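Long-range contacts in archaeal actin homolog (Thermoplasma acidophilum, PDB 2FSJ), which polymerizes into helical bundles of filaments in a reaction that requires nucleoside triphosphate and works best with ATP: residues D203-N208 with E217-L222; G127-T132 with R169-G174; V120-G125 with R159-T164. All blocks are in the same frame, centred on the assembly; numbering follows the deposited sequence.

Contact 1 of 3, residues D203-N208 with E217-L222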
loop_
_atom_site.group_PDB
_atom_site.type_symbol
_atom_site.label_atom_id
_atom_site.label_comp_id
_atom_site.label_asym_id
_atom_site.label_seq_id
_atom_site.Cartn_x
_atom_site.Cartn_y
_atom_site.Cartn_z
ATOM N N ASP A 203 3.751 6.633 6.907
ATOM C CA ASP A 203 3.530 5.812 8.104
ATOM C C ASP A 203 4.919 5.455 8.615
ATOM O O ASP A 203 5.737 4.817 7.895
ATOM C CB ASP A 203 2.762 4.574 7.687
ATOM C CG ASP A 203 2.206 3.806 8.847
ATOM O OD1 ASP A 203 1.090 4.192 9.301
ATOM O OD2 ASP A 203 2.825 2.834 9.376
ATOM N N VAL A 204 5.183 5.830 9.856
ATOM C CA VAL A 204 6.468 5.571 10.490
ATOM C C VAL A 204 6.220 4.606 11.628
ATOM O O VAL A 204 5.497 4.924 12.590
ATOM C CB VAL A 204 7.108 6.841 10.989
ATOM C CG1 VAL A 204 8.464 6.553 11.718
ATOM C CG2 VAL A 204 7.239 7.868 9.814
ATOM N N LEU A 205 6.805 3.428 11.507
ATOM C CA LEU A 205 6.698 2.415 12.535
ATOM C C LEU A 205 8.084 2.133 13.123
ATOM O O LEU A 205 9.017 1.707 12.402
ATOM C CB LEU A 205 6.065 1.150 11.968
ATOM C CG LEU A 205 5.977 0.172 13.137
ATOM C CD1 LEU A 205 4.599 -0.012 13.715
ATOM C CD2 LEU A 205 6.777 -1.073 12.966
ATOM N N THR A 206 8.218 2.424 14.416
ATOM C CA THR A 206 9.444 2.127 15.169
ATOM C C THR A 206 9.238 0.816 15.906
ATOM O O THR A 206 8.241 0.626 16.567
ATOM C CB THR A 206 9.768 3.290 16.115
ATOM O OG1 THR A 206 10.088 4.436 15.326
ATOM C CG2 THR A 206 11.041 3.022 16.962
ATOM N N ILE A 207 10.172 -0.094 15.692
ATOM C CA ILE A 207 10.150 -1.446 16.241
ATOM C C ILE A 207 11.395 -1.724 17.099
ATOM O O ILE A 207 12.502 -1.364 16.734
ATOM C CB ILE A 207 9.995 -2.443 15.055
ATOM C CG1 ILE A 207 9.387 -3.765 15.501
ATOM C CG2 ILE A 207 11.295 -2.613 14.279
ATOM C CD1 ILE A 207 8.999 -4.707 14.306
ATOM N N ASN A 208 11.171 -2.397 18.221
ATOM C CA ASN A 208 12.239 -2.828 19.107
ATOM C C ASN A 208 12.773 -4.138 18.548
ATOM O O ASN A 208 12.042 -5.111 18.466
ATOM C CB ASN A 208 11.738 -3.046 20.526
ATOM C CG ASN A 208 12.897 -3.211 21.501
ATOM O OD1 ASN A 208 14.009 -3.500 21.055
ATOM N ND2 ASN A 208 12.690 -2.869 22.781
ATOM N N GLU A 217 5.220 4.821 21.274
ATOM C CA GLU A 217 5.538 6.198 21.563
ATOM C C GLU A 217 6.311 6.840 20.416
ATOM O O GLU A 217 6.429 8.067 20.351
ATOM C CB GLU A 217 6.381 6.275 22.859
ATOM C CG GLU A 217 5.629 5.818 24.078
ATOM C CD GLU A 217 5.675 4.312 24.304
ATOM O OE1 GLU A 217 6.274 3.608 23.486
ATOM O OE2 GLU A 217 5.076 3.829 25.311
ATOM N N LEU A 218 6.909 6.000 19.556
ATOM C CA LEU A 218 7.844 6.431 18.515
ATOM C C LEU A 218 7.292 6.077 17.133
ATOM O O LEU A 218 8.038 6.068 16.178
ATOM C CB LEU A 218 9.217 5.759 18.703
ATOM C CG LEU A 218 9.969 6.130 20.004
ATOM C CD1 LEU A 218 11.334 5.481 20.024
ATOM C CD2 LEU A 218 10.070 7.621 20.203
ATOM N N SER A 219 5.986 5.812 17.057
ATOM C CA SER A 219 5.346 5.388 15.820
ATOM C C SER A 219 4.209 6.353 15.563
ATOM O O SER A 219 3.528 6.778 16.477
ATOM C CB SER A 219 4.838 3.928 15.931
ATOM O OG SER A 219 5.927 3.038 16.189
ATOM N N PHE A 220 3.983 6.709 14.316
ATOM C CA PHE A 220 3.090 7.841 14.016
ATOM C C PHE A 220 2.850 7.936 12.512
ATOM O O PHE A 220 3.551 7.276 11.738
ATOM C CB PHE A 220 3.702 9.171 14.536
ATOM C CG PHE A 220 5.135 9.407 14.090
ATOM C CD1 PHE A 220 5.430 10.078 12.913
ATOM C CD2 PHE A 220 6.193 8.980 14.874
ATOM C CE1 PHE A 220 6.761 10.273 12.538
ATOM C CE2 PHE A 220 7.487 9.174 14.487
ATOM C CZ PHE A 220 7.776 9.785 13.330
ATOM N N SER A 221 1.891 8.763 12.102
ATOM C CA SER A 221 1.471 8.874 10.698
ATOM C C SER A 221 1.530 10.325 10.349
ATOM O O SER A 221 0.917 11.134 11.060
ATOM C CB SER A 221 0.031 8.388 10.495
ATOM O OG SER A 221 -0.366 8.503 9.103
ATOM N N LEU A 222 2.312 10.665 9.315
ATOM C CA LEU A 222 2.458 12.042 8.875
ATOM C C LEU A 222 1.509 12.257 7.700
ATOM O O LEU A 222 1.428 11.441 6.800
ATOM C CB LEU A 222 3.895 12.309 8.442
ATOM C CG LEU A 222 4.999 12.107 9.478
ATOM C CD1 LEU A 222 6.379 12.255 8.820
ATOM C CD2 LEU A 222 4.814 13.063 10.655
HETATM O O HOH W 1 -0.846 5.989 8.156
#
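Leu218 meets Thr206 with both its backbone and its side chain: the Thr206 hydroxyl OG1 donates to Leu218 O at 2.8 Å, from above the carbonyl plane, while Thr206 CG2 packs on Leu218 CB. With OG1 beside the backbone N and CG2 anti to it (chi1 -66°), the threonine sets its hydroxyl to the carbonyl and its methyl to the side chain of the same leucine. A valine here would probably leave Leu218 O without this hydroxyl donor. Ser219 OG stands in for a backbone acceptor, taking the N-H of Thr206 at 3.0 Å; the hydroxyl is also hydrogen-bonded to Val215 O. The segments belong to the two arms of an antiparallel beta hairpin, 202-208 and 213-222, in the C-terminal half of the actin-like fold. Phe220 and Val204 form a hydrogen-bonded pair, with Val204 N to Phe220 O and Phe220 N to Val204 O both 2.9 Å. The phenyl ring lies beside the valine, whose CB sits over one ring face, 3.9 Å from the centroid, in a CH-pi contact. Helix 268-290 packs against this pair through Ile286 and Asn289. Ser221 pairs with Asp203 without direct bonds; a water links Ser221 OG to Asp203 OD1, to which it donates at 2.9 Å.

Contact 2 of 3, residues G127-T132 with R169-G174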
loop_
_atom_site.group_PDB
_atom_site.type_symbol
_atom_site.label_atom_id
_atom_site.label_comp_id
_atom_site.label_asym_id
_atom_site.label_seq_id
_atom_site.Cartn_x
_atom_site.Cartn_y
_atom_site.Cartn_z
ATOM N N GLY A 127 -3.029 -6.392 7.228
ATOM C CA GLY A 127 -2.534 -5.420 8.178
ATOM C C GLY A 127 -3.162 -4.068 7.976
ATOM O O GLY A 127 -3.934 -3.841 7.023
ATOM N N THR A 128 -2.845 -3.171 8.907
ATOM C CA THR A 128 -3.439 -1.840 8.928
ATOM C C THR A 128 -2.518 -0.938 9.809
ATOM O O THR A 128 -1.794 -1.450 10.696
ATOM C CB THR A 128 -4.936 -1.899 9.392
ATOM O OG1 THR A 128 -5.588 -0.609 9.292
ATOM C CG2 THR A 128 -5.064 -2.286 10.865
ATOM N N PRO A 129 -2.524 0.366 9.567
ATOM C CA PRO A 129 -1.678 1.286 10.373
ATOM C C PRO A 129 -1.835 1.125 11.870
ATOM O O PRO A 129 -2.944 0.952 12.398
ATOM C CB PRO A 129 -2.141 2.675 9.890
ATOM C CG PRO A 129 -2.542 2.392 8.444
ATOM C CD PRO A 129 -3.211 1.094 8.474
ATOM N N LEU A 130 -0.736 1.276 12.597
ATOM C CA LEU A 130 -0.740 1.043 14.018
ATOM C C LEU A 130 -1.682 1.957 14.825
ATOM O O LEU A 130 -2.287 1.496 15.770
ATOM C CB LEU A 130 0.687 1.203 14.564
ATOM C CG LEU A 130 0.855 0.962 16.071
ATOM C CD1 LEU A 130 0.504 -0.459 16.452
ATOM C CD2 LEU A 130 2.270 1.375 16.472
ATOM N N GLY A 131 -1.760 3.244 14.454
ATOM C CA GLY A 131 -2.488 4.260 15.213
ATOM C C GLY A 131 -3.943 3.932 15.525
ATOM O O GLY A 131 -4.455 4.266 16.618
ATOM N N THR A 132 -4.608 3.237 14.584
ATOM C CA THR A 132 -5.987 2.779 14.791
ATOM C C THR A 132 -6.103 1.286 14.607
ATOM O O THR A 132 -7.168 0.787 14.202
ATOM C CB THR A 132 -6.943 3.468 13.830
ATOM O OG1 THR A 132 -6.494 3.315 12.454
ATOM C CG2 THR A 132 -6.981 4.958 14.081
ATOM N N ARG A 169 -1.423 -7.774 11.286
ATOM C CA ARG A 169 -0.249 -7.183 11.935
ATOM C C ARG A 169 -0.208 -5.708 11.604
ATOM O O ARG A 169 -0.717 -5.361 10.551
ATOM C CB ARG A 169 1.012 -7.815 11.402
ATOM C CG ARG A 169 1.275 -9.210 11.909
ATOM C CD ARG A 169 1.513 -9.308 13.414
ATOM N NE ARG A 169 1.741 -10.699 13.780
ATOM C CZ ARG A 169 0.787 -11.576 14.097
ATOM N NH1 ARG A 169 -0.510 -11.230 14.139
ATOM N NH2 ARG A 169 1.142 -12.818 14.408
ATOM N N PRO A 170 0.393 -4.856 12.452
ATOM C CA PRO A 170 0.531 -3.429 12.140
ATOM C C PRO A 170 1.316 -3.203 10.875
ATOM O O PRO A 170 2.302 -3.903 10.625
ATOM C CB PRO A 170 1.267 -2.869 13.369
ATOM C CG PRO A 170 0.845 -3.759 14.465
ATOM C CD PRO A 170 0.917 -5.122 13.796
ATOM N N GLN A 171 0.877 -2.251 10.043
ATOM C CA GLN A 171 1.627 -1.869 8.887
ATOM C C GLN A 171 3.060 -1.446 9.341
ATOM O O GLN A 171 3.233 -0.779 10.381
ATOM C CB GLN A 171 0.926 -0.694 8.188
ATOM C CG GLN A 171 1.562 -0.269 6.886
ATOM C CD GLN A 171 0.625 0.642 6.067
ATOM O OE1 GLN A 171 -0.570 0.335 5.931
ATOM N NE2 GLN A 171 1.147 1.749 5.579
ATOM N N GLY A 172 4.056 -1.890 8.603
ATOM C CA GLY A 172 5.437 -1.756 9.014
ATOM C C GLY A 172 6.004 -2.969 9.739
ATOM O O GLY A 172 7.153 -3.332 9.540
ATOM N N VAL A 173 5.234 -3.556 10.625
ATOM C CA VAL A 173 5.653 -4.791 11.285
ATOM C C VAL A 173 5.711 -5.924 10.262
ATOM O O VAL A 173 6.615 -6.742 10.339
ATOM C CB VAL A 173 4.712 -5.149 12.465
ATOM C CG1 VAL A 173 4.908 -6.584 12.971
ATOM C CG2 VAL A 173 4.908 -4.156 13.583
ATOM N N GLY A 174 4.743 -5.967 9.334
ATOM C CA GLY A 174 4.783 -6.929 8.227
ATOM C C GLY A 174 6.107 -6.867 7.484
ATOM O O GLY A 174 6.798 -7.874 7.345
HETATM O O HOH W 2 1.905 1.406 11.264
#
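Thr128 O takes the N-H of Gln171 at 2.9 Å, the donor standing well above the carbonyl plane, and Pro170 CA comes within 3.4 Å of the same oxygen. A weak bond of 3.5 Å from Thr128 N to Arg169 O precedes it. Gln171 holds CG anti to its N (chi1 -175°) and is extended beyond it, which brings the amide oxygen obliquely to the CG-CD side of the Pro129 ring: OE1 lies 3.7 Å from Pro129 CD. Its NE2 is hydrogen-bonded to Asp92 and more weakly to Asp196. Leu130, likewise with CG opposite the backbone N (chi1 -179°), brings CD1 against CB and CG of the Pro170 ring, CG at 3.9 Å, a purely apolar touch. A water links the two chain segments, accepting from Leu130 N and donating to Gln171 O at 2.7 Å. Pro170 O in turn accepts from Val173 N, 3.0 Å away, as the chain turns into helix 173-182. Here the neighbouring parallel strands 120-128 and 158-170 of the N-terminal actin-like domain end, and strand 202-208 of the other sheet meets them through Asp203, against Pro129 and Gln171, and Leu205, against Leu130. Phe133 of helix 133-144 touches Thr128 and Pro170, and Tyr338 of helix 333-343 touches Arg169 and Gln171.

Contact 3 of 3, residues V120-G125 with R159-T164; sequences VDLVIG and RQFNIT
Val120-Leu122 and Phe161-Ile163 run side by side as parallel strands, their axes 4.6 Å apart at closest approach and 44° from aligned, with a ladder that includes Asn162 N to Val120 O and Leu122 N to Asn162 O, each 2.8 Å. Further along, Leu122 O is gripped twice by Thr164, by N at 3.0 Å and by OG1 at 2.9 Å from above the carbonyl plane, and Ile124 continues the pairing to Arg165 and Ile167. The hydroxyl can fold back in this way because chi1 of 64° places OG1 between the threonine's own N and carbonyl carbon. On one face of the sheet, Asp121 and Asn162 point the same way: ND2 donates to OD1 at 3.1 Å, within the plane of the amide but from above that of the carboxylate, the two groups being turned 70° apart. Thr164 CG2 packs crosswise on Asp121 CB. The other face is apolar. Leu122 CD1 rests 4.0 Å from Phe161 CB, Ile124 CD1 meets Ile163 CD1 at 3.7 Å, and Leu108 of helix 101-111 covers Leu122 and Phe161. Strand 22-28 flanks 120-128 on its other edge, while 147-152 lies beyond 158-170. These are neighbouring parallel strands of the mixed sheet in the N-terminal domain of the actin-like fold, with helix 101-111 on the apolar face.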
loop_
_atom_site.group_PDB
_atom_site.type_symbol
_atom_site.label_atom_id
_atom_site.label_comp_id
_atom_site.label_asym_id
_atom_site.label_seq_id
_atom_site.Cartn_x
_atom_site.Cartn_y
_atom_site.Cartn_z
ATOM N N VAL A 120 -13.770 -22.289 -1.475
ATOM C CA VAL A 120 -12.438 -22.341 -0.846
ATOM C C VAL A 120 -12.393 -21.736 0.568
ATOM O O VAL A 120 -12.792 -20.583 0.765
ATOM C CB VAL A 120 -11.367 -21.620 -1.722
ATOM C CG1 VAL A 120 -10.003 -21.697 -1.070
ATOM C CG2 VAL A 120 -11.286 -22.236 -3.100
ATOM N N ASP A 121 -11.903 -22.500 1.552
ATOM C CA ASP A 121 -11.679 -21.974 2.901
ATOM C C ASP A 121 -10.361 -21.224 2.955
ATOM O O ASP A 121 -9.306 -21.821 2.663
ATOM C CB ASP A 121 -11.615 -23.097 3.929
ATOM C CG ASP A 121 -12.954 -23.702 4.207
ATOM O OD1 ASP A 121 -13.976 -23.156 3.725
ATOM O OD2 ASP A 121 -13.065 -24.723 4.922
ATOM N N LEU A 122 -10.414 -19.944 3.338
ATOM C CA LEU A 122 -9.242 -19.080 3.330
ATOM C C LEU A 122 -8.870 -18.629 4.696
ATOM O O LEU A 122 -9.742 -18.334 5.497
ATOM C CB LEU A 122 -9.594 -17.770 2.592
ATOM C CG LEU A 122 -9.644 -17.778 1.100
ATOM C CD1 LEU A 122 -9.923 -16.336 0.595
ATOM C CD2 LEU A 122 -8.326 -18.335 0.554
ATOM N N VAL A 123 -7.578 -18.490 4.937
ATOM C CA VAL A 123 -7.087 -17.640 6.007
ATOM C C VAL A 123 -6.388 -16.467 5.291
ATOM O O VAL A 123 -5.498 -16.700 4.451
ATOM C CB VAL A 123 -6.076 -18.356 6.888
ATOM C CG1 VAL A 123 -5.430 -17.397 7.857
ATOM C CG2 VAL A 123 -6.758 -19.582 7.671
ATOM N N ILE A 124 -6.793 -15.249 5.623
ATOM C CA ILE A 124 -6.164 -14.046 5.051
ATOM C C ILE A 124 -5.231 -13.417 6.103
ATOM O O ILE A 124 -5.632 -13.168 7.258
ATOM C CB ILE A 124 -7.241 -13.023 4.602
ATOM C CG1 ILE A 124 -8.128 -13.582 3.472
ATOM C CG2 ILE A 124 -6.564 -11.696 4.171
ATOM C CD1 ILE A 124 -9.425 -12.776 3.211
ATOM N N GLY A 125 -3.986 -13.185 5.728
ATOM C CA GLY A 125 -3.063 -12.408 6.520
ATOM C C GLY A 125 -3.008 -10.975 5.936
ATOM O O GLY A 125 -2.753 -10.760 4.737
ATOM N N ARG A 159 -17.028 -17.815 -8.335
ATOM C CA ARG A 159 -16.049 -18.329 -7.425
ATOM C C ARG A 159 -16.453 -17.925 -6.000
ATOM O O ARG A 159 -16.757 -16.760 -5.724
ATOM C CB ARG A 159 -14.680 -17.775 -7.772
ATOM C CG ARG A 159 -14.140 -18.233 -9.109
ATOM C CD ARG A 159 -12.731 -17.756 -9.418
ATOM N NE ARG A 159 -12.495 -17.835 -10.835
ATOM C CZ ARG A 159 -11.551 -17.180 -11.505
ATOM N NH1 ARG A 159 -10.639 -16.442 -10.896
ATOM N NH2 ARG A 159 -11.515 -17.292 -12.796
ATOM N N GLN A 160 -16.383 -18.870 -5.094
ATOM C CA GLN A 160 -16.803 -18.669 -3.723
ATOM C C GLN A 160 -15.672 -18.875 -2.704
ATOM O O GLN A 160 -14.888 -19.842 -2.801
ATOM C CB GLN A 160 -18.000 -19.601 -3.435
ATOM C CG GLN A 160 -18.915 -19.046 -2.429
ATOM C CD GLN A 160 -20.281 -19.753 -2.368
ATOM O OE1 GLN A 160 -21.338 -19.117 -2.360
ATOM N NE2 GLN A 160 -20.233 -21.024 -2.291
ATOM N N PHE A 161 -15.591 -17.982 -1.722
ATOM C CA PHE A 161 -14.503 -17.949 -0.731
ATOM C C PHE A 161 -15.114 -17.834 0.672
ATOM O O PHE A 161 -15.949 -16.935 0.949
ATOM C CB PHE A 161 -13.557 -16.745 -1.010
ATOM C CG PHE A 161 -13.079 -16.660 -2.441
ATOM C CD1 PHE A 161 -11.926 -17.358 -2.863
ATOM C CD2 PHE A 161 -13.777 -15.915 -3.372
ATOM C CE1 PHE A 161 -11.471 -17.264 -4.163
ATOM C CE2 PHE A 161 -13.323 -15.823 -4.711
ATOM C CZ PHE A 161 -12.177 -16.538 -5.104
ATOM N N ASN A 162 -14.725 -18.754 1.547
ATOM C CA ASN A 162 -15.146 -18.778 2.939
ATOM C C ASN A 162 -14.014 -18.259 3.754
ATOM O O ASN A 162 -12.933 -18.891 3.855
ATOM C CB ASN A 162 -15.488 -20.178 3.420
ATOM C CG ASN A 162 -15.972 -20.206 4.905
ATOM O OD1 ASN A 162 -16.497 -19.212 5.461
ATOM N ND2 ASN A 162 -15.790 -21.350 5.543
ATOM N N ILE A 163 -14.196 -17.070 4.289
ATOM C CA ILE A 163 -13.122 -16.464 5.028
ATOM C C ILE A 163 -13.251 -17.011 6.436
ATOM O O ILE A 163 -14.185 -16.621 7.144
ATOM C CB ILE A 163 -13.247 -14.904 5.031
ATOM C CG1 ILE A 163 -13.376 -14.370 3.581
ATOM C CG2 ILE A 163 -12.095 -14.361 5.824
ATOM C CD1 ILE A 163 -13.134 -12.824 3.360
ATOM N N THR A 164 -12.342 -17.902 6.828
ATOM C CA THR A 164 -12.394 -18.589 8.142
ATOM C C THR A 164 -11.652 -17.825 9.211
ATOM O O THR A 164 -11.969 -17.933 10.415
ATOM C CB THR A 164 -11.833 -20.029 8.109
ATOM O OG1 THR A 164 -10.434 -20.019 7.799
ATOM C CG2 THR A 164 -12.459 -20.857 7.035
#

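Overall arrangement
Contacts 2 and 3 hold the same two strands, 120-128 and 158-170. In contact 3 they are firmly paired, with a buried apolar face and a polar opposite face; 22 Å away between centres, in contact 2, the pairing thins to a few bonds, prolines and a water. Contact 1 belongs to the other beta-sheet, in the C-terminal part of the fold, pairing antiparallel strands where contact 3 pairs parallel ones. Contacts 1 and 3 are buried, contact 2 only partly. Contacts 1 and 2 touch: Asp203 packs on Pro129, Leu205 on Gln171 and Val173, and Ser219 on Leu130, joining the two halves. Contact 3 is remote from contact 1, about 15 Å between nearest atoms.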